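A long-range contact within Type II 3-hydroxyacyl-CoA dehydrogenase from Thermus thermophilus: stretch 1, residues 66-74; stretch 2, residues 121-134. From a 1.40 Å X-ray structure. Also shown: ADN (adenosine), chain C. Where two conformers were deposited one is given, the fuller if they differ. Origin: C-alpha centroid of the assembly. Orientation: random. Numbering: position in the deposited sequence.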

ATOM      1  N   PRO A  66     -12.805  22.302 -26.681  1.00  9.02           N
ATOM      2  CA  PRO A  66     -13.328  21.337 -25.707  1.00  8.80           C
ATOM      3  C   PRO A  66     -12.269  20.967 -24.667  1.00  8.92           C
ATOM      4  O   PRO A  66     -11.137  20.619 -25.012  1.00  9.06           O
ATOM      5  CB  PRO A  66     -13.739  20.155 -26.582  1.00 10.68           C
ATOM      6  CG  PRO A  66     -14.125  20.821 -27.874  1.00 11.08           C
ATOM      7  CD  PRO A  66     -13.020  21.828 -28.060  1.00  9.66           C
ATOM      8  N   LEU A  67     -12.646  21.058 -23.396  1.00  8.60           N
ATOM      9  CA  LEU A  67     -11.736  20.761 -22.291  1.00  7.45           C
ATOM     10  C   LEU A  67     -11.467  19.267 -22.159  1.00  9.30           C
ATOM     11  O   LEU A  67     -12.378  18.490 -21.882  1.00 10.33           O
ATOM     12  CB  LEU A  67     -12.312  21.296 -20.978  1.00  8.31           C
ATOM     13  CG  LEU A  67     -11.489  21.043 -19.712  1.00  7.04           C
ATOM     14  CD1 LEU A  67     -10.107  21.675 -19.852  1.00  7.99           C
ATOM     15  CD2 LEU A  67     -12.222  21.618 -18.507  1.00 10.44           C
ATOM     16  N   PHE A  68     -10.208  18.879 -22.338  1.00  7.89           N
ATOM     17  CA  PHE A  68      -9.820  17.477 -22.264  1.00  7.12           C
ATOM     18  C   PHE A  68      -8.894  17.160 -21.094  1.00  7.72           C
ATOM     19  O   PHE A  68      -9.116  16.192 -20.365  1.00  8.99           O
ATOM     20  CB  PHE A  68      -9.130  17.063 -23.570  1.00  8.27           C
ATOM     21  CG  PHE A  68      -8.784  15.601 -23.636  1.00 10.17           C
ATOM     22  CD1 PHE A  68      -9.705  14.676 -24.109  1.00 10.24           C
ATOM     23  CD2 PHE A  68      -7.542  15.146 -23.204  1.00 10.61           C
ATOM     24  CE1 PHE A  68      -9.399  13.317 -24.151  1.00 11.02           C
ATOM     25  CE2 PHE A  68      -7.223  13.789 -23.239  1.00 10.97           C
ATOM     26  CZ  PHE A  68      -8.155  12.873 -23.715  1.00 11.32           C
ATOM     27  N   ALA A  69      -7.857  17.974 -20.910  1.00  7.75           N
ATOM     28  CA  ALA A  69      -6.886  17.734 -19.849  1.00  8.10           C
ATOM     29  C   ALA A  69      -7.003  18.698 -18.687  1.00  7.88           C
ATOM     30  O   ALA A  69      -7.007  19.914 -18.872  1.00  7.68           O
ATOM     31  CB  ALA A  69      -5.472  17.793 -20.420  1.00  9.67           C
ATOM     32  N   VAL A  70      -7.099  18.142 -17.486  1.00  7.47           N
ATOM     33  CA  VAL A  70      -7.185  18.939 -16.274  1.00  7.42           C
ATOM     34  C   VAL A  70      -6.073  18.456 -15.358  1.00  7.40           C
ATOM     35  O   VAL A  70      -5.975  17.264 -15.058  1.00  8.01           O
ATOM     36  CB  VAL A  70      -8.542  18.752 -15.563  1.00  7.32           C
ATOM     37  CG1 VAL A  70      -8.590  19.604 -14.302  1.00  9.19           C
ATOM     38  CG2 VAL A  70      -9.677  19.127 -16.501  1.00  9.89           C
ATOM     39  N   VAL A  71      -5.221  19.383 -14.936  1.00  6.43           N
ATOM     40  CA  VAL A  71      -4.114  19.050 -14.052  1.00  7.49           C
ATOM     41  C   VAL A  71      -4.188  19.901 -12.792  1.00  5.87           C
ATOM     42  O   VAL A  71      -4.059  21.129 -12.859  1.00  8.07           O
ATOM     43  CB  VAL A  71      -2.754  19.315 -14.736  1.00  6.91           C
ATOM     44  CG1 VAL A  71      -1.617  18.910 -13.810  1.00  9.64           C
ATOM     45  CG2 VAL A  71      -2.673  18.557 -16.054  1.00  9.81           C
ATOM     46  N   SER A  72      -4.422  19.258 -11.650  1.00  6.24           N
ATOM     47  CA  SER A  72      -4.475  19.969 -10.373  1.00  6.78           C
ATOM     48  C   SER A  72      -3.087  19.941  -9.760  1.00  6.59           C
ATOM     49  O   SER A  72      -2.637  18.904  -9.266  1.00  8.13           O
ATOM     50  CB  SER A  72      -5.468  19.314  -9.407  1.00  9.40           C
ATOM     51  OG  SER A  72      -6.747  19.921  -9.491  1.00 11.59           O
ATOM     52  N   ALA A  73      -2.403  21.076  -9.798  1.00  7.78           N
ATOM     53  CA  ALA A  73      -1.061  21.156  -9.245  1.00  7.53           C
ATOM     54  C   ALA A  73      -0.928  22.305  -8.256  1.00  9.54           C
ATOM     55  O   ALA A  73       0.176  22.645  -7.837  1.00 13.41           O
ATOM     56  CB  ALA A  73      -0.043  21.306 -10.368  1.00  8.69           C
ATOM     57  N   ALA A  74      -2.053  22.907  -7.888  1.00  8.48           N
ATOM     58  CA  ALA A  74      -2.043  24.003  -6.930  1.00  8.94           C
ATOM     59  C   ALA A  74      -1.974  23.400  -5.541  1.00  9.88           C
ATOM     60  O   ALA A  74      -2.642  22.407  -5.250  1.00 11.76           O
ATOM     61  CB  ALA A  74      -3.307  24.838  -7.065  1.00 10.04           C
ATOM     62  N   PRO A 121     -16.819  12.118 -27.228  1.00 11.17           N
ATOM     63  CA  PRO A 121     -15.684  11.238 -26.918  1.00 11.59           C
ATOM     64  C   PRO A 121     -14.698  11.097 -28.073  1.00 11.66           C
ATOM     65  O   PRO A 121     -15.068  11.250 -29.238  1.00 13.93           O
ATOM     66  CB  PRO A 121     -16.374   9.915 -26.587  1.00 11.55           C
ATOM     67  CG  PRO A 121     -17.724  10.335 -26.081  0.50 12.59           C
ATOM     68  CD  PRO A 121     -18.096  11.407 -27.062  0.50 11.76           C
ATOM     69  N   ASP A 122     -13.438  10.811 -27.757  1.00 11.31           N
ATOM     70  CA  ASP A 122     -12.448  10.624 -28.808  1.00 13.68           C
ATOM     71  C   ASP A 122     -12.503   9.169 -29.257  1.00 13.63           C
ATOM     72  O   ASP A 122     -13.402   8.429 -28.856  1.00 13.37           O
ATOM     73  CB  ASP A 122     -11.033  10.989 -28.331  1.00 13.14           C
ATOM     74  CG  ASP A 122     -10.541  10.121 -27.182  1.00 14.14           C
ATOM     75  OD1 ASP A 122     -11.100   9.028 -26.952  1.00 13.83           O
ATOM     76  OD2 ASP A 122      -9.569  10.537 -26.517  1.00 14.70           O
ATOM     77  N   ALA A 123     -11.547   8.767 -30.087  1.00 16.84           N
ATOM     78  CA  ALA A 123     -11.503   7.404 -30.607  1.00 18.33           C
ATOM     79  C   ALA A 123     -11.399   6.344 -29.513  1.00 19.28           C
ATOM     80  O   ALA A 123     -11.773   5.190 -29.723  1.00 20.52           O
ATOM     81  CB  ALA A 123     -10.341   7.262 -31.583  1.00 20.07           C
ATOM     82  N   GLU A 124     -10.896   6.738 -28.347  1.00 17.78           N
ATOM     83  CA  GLU A 124     -10.742   5.816 -27.225  1.00 17.61           C
ATOM     84  C   GLU A 124     -11.946   5.841 -26.283  1.00 16.12           C
ATOM     85  O   GLU A 124     -11.981   5.108 -25.294  1.00 16.58           O
ATOM     86  CB  GLU A 124      -9.478   6.161 -26.432  1.00 19.35           C
ATOM     87  CG  GLU A 124      -8.186   6.085 -27.230  1.00 23.01           C
ATOM     88  CD  GLU A 124      -7.907   4.692 -27.756  1.00 25.97           C
ATOM     89  OE1 GLU A 124      -7.905   3.740 -26.949  1.00 28.30           O
ATOM     90  OE2 GLU A 124      -7.685   4.550 -28.978  1.00 30.10           O
ATOM     91  N   GLY A 125     -12.926   6.686 -26.592  1.00 13.73           N
ATOM     92  CA  GLY A 125     -14.110   6.792 -25.757  1.00 11.86           C
ATOM     93  C   GLY A 125     -13.903   7.758 -24.603  1.00  9.47           C
ATOM     94  O   GLY A 125     -14.730   7.848 -23.693  1.00  9.71           O
ATOM     95  N   GLN A 126     -12.800   8.497 -24.659  1.00  8.86           N
ATOM     96  CA  GLN A 126     -12.457   9.450 -23.614  1.00  8.68           C
ATOM     97  C   GLN A 126     -13.040  10.838 -23.815  1.00  8.46           C
ATOM     98  O   GLN A 126     -12.953  11.408 -24.904  1.00  9.18           O
ATOM     99  CB  GLN A 126     -10.936   9.596 -23.509  1.00  9.74           C
ATOM    100  CG  GLN A 126     -10.185   8.306 -23.256  1.00  9.68           C
ATOM    101  CD  GLN A 126      -8.678   8.495 -23.285  1.00 11.31           C
ATOM    102  OE1 GLN A 126      -7.975   8.071 -22.371  1.00 11.30           O
ATOM    103  NE2 GLN A 126      -8.176   9.127 -24.340  1.00 10.52           N
ATOM    104  N   ARG A 127     -13.634  11.377 -22.758  1.00  8.36           N
ATOM    105  CA  ARG A 127     -14.175  12.728 -22.790  1.00  7.59           C
ATOM    106  C   ARG A 127     -13.146  13.653 -22.143  1.00  8.26           C
ATOM    107  O   ARG A 127     -13.164  14.861 -22.356  1.00  8.52           O
ATOM    108  CB  ARG A 127     -15.496  12.809 -22.023  1.00  7.66           C
ATOM    109  CG  ARG A 127     -16.675  12.206 -22.768  1.00  7.90           C
ATOM    110  CD  ARG A 127     -17.989  12.675 -22.174  1.00  9.83           C
ATOM    111  NE  ARG A 127     -19.135  12.231 -22.967  1.00 15.75           N
ATOM    112  CZ  ARG A 127     -19.644  11.005 -22.925  1.00 16.77           C
ATOM    113  NH1 ARG A 127     -19.113  10.093 -22.124  1.00 18.23           N
ATOM    114  NH2 ARG A 127     -20.679  10.687 -23.689  1.00 19.54           N
ATOM    115  N   GLY A 128     -12.241  13.068 -21.364  1.00  7.97           N
ATOM    116  CA  GLY A 128     -11.220  13.862 -20.704  1.00  7.73           C
ATOM    117  C   GLY A 128     -10.425  13.066 -19.688  1.00  6.48           C
ATOM    118  O   GLY A 128     -10.711  11.894 -19.428  1.00  6.83           O
ATOM    119  N   VAL A 129      -9.418  13.716 -19.113  1.00  5.93           N
ATOM    120  CA  VAL A 129      -8.555  13.093 -18.122  1.00  6.97           C
ATOM    121  C   VAL A 129      -8.208  14.120 -17.056  1.00  6.64           C
ATOM    122  O   VAL A 129      -7.785  15.235 -17.370  1.00  7.15           O
ATOM    123  CB  VAL A 129      -7.248  12.579 -18.768  1.00  7.07           C
ATOM    124  CG1 VAL A 129      -6.379  11.886 -17.721  1.00  7.54           C
ATOM    125  CG2 VAL A 129      -7.571  11.626 -19.915  1.00  8.90           C
ATOM    126  N   ILE A 130      -8.401  13.740 -15.799  1.00  6.37           N
ATOM    127  CA  ILE A 130      -8.106  14.612 -14.672  1.00  7.07           C
ATOM    128  C   ILE A 130      -6.926  14.025 -13.905  1.00  6.33           C
ATOM    129  O   ILE A 130      -6.983  12.895 -13.422  1.00  6.60           O
ATOM    130  CB  ILE A 130      -9.336  14.747 -13.750  1.00  7.04           C
ATOM    131  CG1 ILE A 130     -10.507  15.325 -14.555  1.00  9.51           C
ATOM    132  CG2 ILE A 130      -9.007  15.641 -12.552  1.00  7.90           C
ATOM    133  CD1 ILE A 130     -11.803  15.458 -13.780  1.00 10.47           C
ATOM    134  N   VAL A 131      -5.846  14.794 -13.821  1.00  6.26           N
ATOM    135  CA  VAL A 131      -4.641  14.358 -13.130  1.00  6.69           C
ATOM    136  C   VAL A 131      -4.432  15.204 -11.886  1.00  7.17           C
ATOM    137  O   VAL A 131      -4.267  16.425 -11.973  1.00  7.10           O
ATOM    138  CB  VAL A 131      -3.398  14.502 -14.033  1.00  6.75           C
ATOM    139  CG1 VAL A 131      -2.162  13.957 -13.323  1.00  8.79           C
ATOM    140  CG2 VAL A 131      -3.629  13.773 -15.347  1.00  8.96           C
ATOM    141  N   ASN A 132      -4.462  14.554 -10.728  1.00  5.90           N
ATOM    142  CA  ASN A 132      -4.263  15.254  -9.468  1.00  7.02           C
ATOM    143  C   ASN A 132      -2.836  15.056  -8.989  1.00  6.81           C
ATOM    144  O   ASN A 132      -2.133  14.152  -9.445  1.00  7.40           O
ATOM    145  CB  ASN A 132      -5.250  14.754  -8.413  1.00  7.77           C
ATOM    146  CG  ASN A 132      -6.693  15.024  -8.796  1.00  8.59           C
ATOM    147  OD1 ASN A 132      -6.990  16.007  -9.473  1.00 11.59           O
ATOM    148  ND2 ASN A 132      -7.598  14.169  -8.342  1.00 13.53           N
ATOM    149  N   THR A 133      -2.412  15.911  -8.066  1.00  7.43           N
ATOM    150  CA  THR A 133      -1.065  15.842  -7.536  1.00  7.07           C
ATOM    151  C   THR A 133      -1.083  15.658  -6.030  1.00  7.37           C
ATOM    152  O   THR A 133      -1.583  16.507  -5.291  1.00  8.30           O
ATOM    153  CB  THR A 133      -0.279  17.127  -7.871  1.00  7.47           C
ATOM    154  OG1 THR A 133      -0.384  17.397  -9.274  1.00  8.05           O
ATOM    155  CG2 THR A 133       1.190  16.965  -7.508  1.00  9.00           C
ATOM    156  N   ALA A 134      -0.556  14.529  -5.575  1.00  7.93           N
ATOM    157  CA  ALA A 134      -0.482  14.262  -4.150  1.00  7.80           C
ATOM    158  C   ALA A 134       0.970  14.506  -3.746  1.00  8.91           C
ATOM    159  O   ALA A 134       1.538  15.551  -4.071  1.00 10.14           O
ATOM    160  CB  ALA A 134      -0.902  12.822  -3.855  1.00  9.16           C
TER
HETATM  161  O5' ADN C1001       1.549  24.615  -6.400  1.00 22.95           O
HETATM  162  C5' ADN C1001       2.208  25.884  -6.371  1.00 21.38           C
HETATM  163  C4' ADN C1001       1.342  26.820  -7.247  1.00 20.01           C
HETATM  164  O4' ADN C1001       0.139  26.777  -6.411  1.00 19.51           O
HETATM  165  C3' ADN C1001       1.887  28.237  -6.988  1.00 19.56           C
HETATM  166  O3' ADN C1001       2.093  28.783  -8.311  1.00 19.61           O
HETATM  167  C2' ADN C1001       0.801  29.025  -6.223  1.00 18.38           C
HETATM  168  O2' ADN C1001       0.636  30.399  -6.574  1.00 17.09           O
HETATM  169  C1' ADN C1001      -0.397  28.081  -6.405  1.00 17.97           C
HETATM  170  N9  ADN C1001      -1.489  28.175  -5.420  1.00 16.65           N
HETATM  171  C8  ADN C1001      -1.372  28.047  -4.011  1.00 16.87           C
HETATM  172  N7  ADN C1001      -2.495  28.146  -3.356  1.00 17.33           N
HETATM  173  C5  ADN C1001      -3.443  28.343  -4.365  1.00 14.91           C
HETATM  174  C6  ADN C1001      -4.892  28.524  -4.366  1.00 15.30           C
HETATM  175  N6  ADN C1001      -5.616  28.532  -3.243  1.00 12.90           N
HETATM  176  N1  ADN C1001      -5.537  28.701  -5.594  1.00 15.15           N
HETATM  177  C2  ADN C1001      -4.820  28.702  -6.767  1.00 15.35           C
HETATM  178  N3  ADN C1001      -3.457  28.536  -6.885  1.00 14.91           N
HETATM  179  C4  ADN C1001      -2.836  28.366  -5.649  1.00 15.92           C
HETATM  180  O   HOH W   1      -8.623  18.068  -9.515  1.00 10.96           O

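Two strands far apart in sequence can be zipped side by side by a backbone ladder, while side chains finish its ends; residues 66-74 and 121-134 of this dehydrogenase illustrate the principle. Strands 67-72 and 128-133 run parallel, their directions differing by only 6°.

Stretch 2 begins with a type I turn from Asp122 to Gly125, which the Asp122 carboxylate helps to hold: Asp122 OD1 accepts from Glu124 N at 2.7 Å. Gln126 N also donates to Asp122 OD1, at 2.9 Å. The other carboxylate oxygen, Asp122 OD2, accepts from Gln126 NE2 at 2.9 Å. Gly125 suits its place, since at its backbone angles a CB would be jammed against the preceding carbonyl. The ring of Phe68 reaches this turn, and Gln126 NE2 lies at its edge, 3.8 Å from Phe68 CZ.

Arg127 turns its side chain away, leaving the backbone to make the contact. Gly128 then lays its CA over a face of the Phe68 ring, 4.1 Å from the centroid, a CH-pi contact. An ideal CB here would sit 3.0 Å from Phe68 O, a clash that glycine avoids.

From Val129 the ladder is regular. Its N donates to Phe68 O (2.8 Å) and its O accepts from Val70 N (3.0 Å), so Val129 straddles two residues of the partner, as parallel pairing requires. Its CG2 also packs 4.0 Å from Phe68 CE2. Ile130 points to the other side of the sheet, beside Val70 (Ile130 CG1 to Val70 CB, 4.1 Å). Val131 repeats the pattern, with N bonded to Val70 O (2.8 Å) and O to Ser72 N (2.9 Å).

Asn132 brings polar chemistry: one water accepts from Ser72 OG and donates to Asn132 OD1, both at 2.6 Å. Finally, Thr133 uses its side chain, OG1 donating to Ser72 O at 2.7 Å. Just beyond, Ala73 O accepts from adenosine O5' (2.8 Å).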